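Local coordinates for protein acyl-CoA thioesterase YbgC (Helicobacter pylori, PDB 2PZH) that hydrolyses the thioester bond of acyl-CoAs, preferring long-chain substrates from lauroyl- to stearoyl-CoA together with benzoyl-CoA, and may take part in phospholipid metabolism, at residues 24-29 with 86-91. Sequence-based numbering, arbitrary orientation. Where two conformers were deposited one is given.
Sequences LKYCER and QEIYCI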
# COMPACT_ATOMS: atom_id res chain seq x y z
N LEU A 24 -9.13 6.11 -3.04
CA LEU A 24 -10.07 5.07 -2.65
C LEU A 24 -9.86 4.63 -1.20
O LEU A 24 -10.83 4.44 -0.45
CB LEU A 24 -9.95 3.88 -3.61
CG LEU A 24 -10.56 4.17 -4.98
CD1 LEU A 24 -10.45 2.97 -5.89
CD2 LEU A 24 -12.01 4.54 -4.76
N LYS A 25 -8.61 4.45 -0.79
CA LYS A 25 -8.32 4.17 0.62
C LYS A 25 -8.87 5.26 1.55
O LYS A 25 -9.52 4.95 2.55
CB LYS A 25 -6.82 3.99 0.84
CG LYS A 25 -6.28 2.78 0.10
CD LYS A 25 -4.80 2.59 0.38
CE LYS A 25 -4.33 1.25 -0.20
NZ LYS A 25 -3.04 0.80 0.37
N TYR A 26 -8.61 6.52 1.22
CA TYR A 26 -9.18 7.61 2.02
C TYR A 26 -10.72 7.53 2.13
O TYR A 26 -11.30 7.71 3.23
CB TYR A 26 -8.80 8.96 1.45
CG TYR A 26 -7.32 9.25 1.36
CD1 TYR A 26 -6.42 8.72 2.28
CD2 TYR A 26 -6.85 10.08 0.38
CE1 TYR A 26 -5.05 9.03 2.20
CE2 TYR A 26 -5.49 10.39 0.28
CZ TYR A 26 -4.60 9.88 1.19
OH TYR A 26 -3.28 10.21 1.06
N CYS A 27 -11.37 7.24 1.00
CA CYS A 27 -12.83 7.13 1.01
C CYS A 27 -13.27 5.97 1.90
O CYS A 27 -14.22 6.09 2.66
CB CYS A 27 -13.38 7.00 -0.41
SG CYS A 27 -13.23 8.56 -1.30
N GLU A 28 -12.54 4.86 1.81
CA GLU A 28 -12.84 3.68 2.62
C GLU A 28 -12.73 4.03 4.09
O GLU A 28 -13.61 3.68 4.87
CB GLU A 28 -11.89 2.54 2.28
CG GLU A 28 -12.40 1.17 2.69
CD GLU A 28 -12.55 0.99 4.18
OE1 GLU A 28 -13.66 0.60 4.60
OE2 GLU A 28 -11.56 1.21 4.93
N ARG A 29 -11.64 4.69 4.48
CA ARG A 29 -11.48 5.07 5.89
C ARG A 29 -12.71 5.85 6.37
O ARG A 29 -13.26 5.56 7.45
CB ARG A 29 -10.22 5.93 6.08
CG ARG A 29 -8.96 5.21 5.66
CD ARG A 29 -7.76 6.10 5.92
NE ARG A 29 -6.59 5.61 5.20
CZ ARG A 29 -5.47 6.32 5.08
NH1 ARG A 29 -5.40 7.52 5.63
NH2 ARG A 29 -4.44 5.83 4.40
N GLN A 86 -18.85 10.44 -2.41
CA GLN A 86 -17.77 10.93 -1.59
C GLN A 86 -16.89 11.88 -2.38
O GLN A 86 -16.48 11.58 -3.50
CB GLN A 86 -16.93 9.76 -1.02
CG GLN A 86 -17.74 8.90 -0.04
CD GLN A 86 -16.92 7.81 0.59
OE1 GLN A 86 -16.70 6.77 -0.02
NE2 GLN A 86 -16.50 8.02 1.84
N GLU A 87 -16.61 13.03 -1.76
CA GLU A 87 -15.74 14.03 -2.36
C GLU A 87 -14.60 14.32 -1.43
O GLU A 87 -14.76 14.36 -0.20
CB GLU A 87 -16.50 15.34 -2.60
CG GLU A 87 -17.46 15.29 -3.76
CD GLU A 87 -18.09 16.65 -4.06
OE1 GLU A 87 -18.50 16.88 -5.21
OE2 GLU A 87 -18.17 17.49 -3.14
N ILE A 88 -13.43 14.57 -2.01
CA ILE A 88 -12.26 14.90 -1.21
C ILE A 88 -11.81 16.30 -1.58
O ILE A 88 -11.61 16.61 -2.76
CB ILE A 88 -11.10 13.88 -1.46
CG1 ILE A 88 -11.59 12.45 -1.15
CG2 ILE A 88 -9.82 14.27 -0.71
CD1 ILE A 88 -10.53 11.36 -1.35
N TYR A 89 -11.65 17.13 -0.56
CA TYR A 89 -11.13 18.48 -0.73
C TYR A 89 -9.84 18.65 0.04
O TYR A 89 -9.74 18.19 1.19
CB TYR A 89 -12.13 19.50 -0.20
CG TYR A 89 -13.23 19.86 -1.17
CD1 TYR A 89 -14.28 18.99 -1.44
CD2 TYR A 89 -13.22 21.10 -1.80
CE1 TYR A 89 -15.30 19.37 -2.34
CE2 TYR A 89 -14.21 21.47 -2.68
CZ TYR A 89 -15.24 20.62 -2.95
OH TYR A 89 -16.20 21.08 -3.85
N CYS A 90 -8.89 19.36 -0.55
CA CYS A 90 -7.72 19.77 0.22
C CYS A 90 -8.13 20.97 1.02
O CYS A 90 -8.59 21.96 0.44
CB CYS A 90 -6.55 20.18 -0.68
SG CYS A 90 -5.16 20.76 0.29
N ILE A 91 -7.95 20.90 2.34
CA ILE A 91 -8.33 22.02 3.22
C ILE A 91 -7.17 22.71 3.92
O ILE A 91 -7.36 23.79 4.50
CB ILE A 91 -9.37 21.58 4.30
CG1 ILE A 91 -8.77 20.50 5.21
CG2 ILE A 91 -10.67 21.13 3.64
CD1 ILE A 91 -9.68 20.10 6.41
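The ring of Y26 meets I88 at its edge: CD1 of I88 lies near the ring plane, and its nearest Y26 atom is CB, 4.1 Å away. Also at the edge, in plane, sits CZ of R29, one turn on, whose guanidinium turns a face to CD1 of the tyrosine; the NH2 of R29 then reaches a salt bridge with E10 of a third subunit. The second flat group, the amide of Q86, lies against C27. Its NE2 donates to the main-chain O of C27 over 3.1 Å, with an N-H...O angle of 154°. The donor stands somewhat off the carbonyl plane and meets the C=O from the side, a bent approach to an oxygen in mid-helix. On the other limb of the amide, OE1 packs 3.4 Å from CB of C27 and accepts from R31, while NE2 also bonds T72 OG1, so both polar ends of this buried amide are engaged. Q86 spans the gap because its chain runs extended beyond CG. In hot-dog fold terms, helix 22-36 is the sausage and strand 81-92 part of the curved antiparallel bun; the axes of the segments 24-29 and 86-91 come within 9.5 Å, their N-to-C directions 112° apart. Q86 and I88, two apart on the strand, both direct their CB atoms toward the helix. With CG1 beside its backbone N (chi1 -57°) and chi2 fully extended, I88 brings CD1 to 3.9 Å from SG of C27, and the same methyl thereby serves both helix residues. That sulfur also lies 3.9 Å from CB of Q86, while L68 of the neighbouring strand packs against both Y26 and I88. The side chain of Y26 lies about 11 Å from that of D13, the predicted active-site residue.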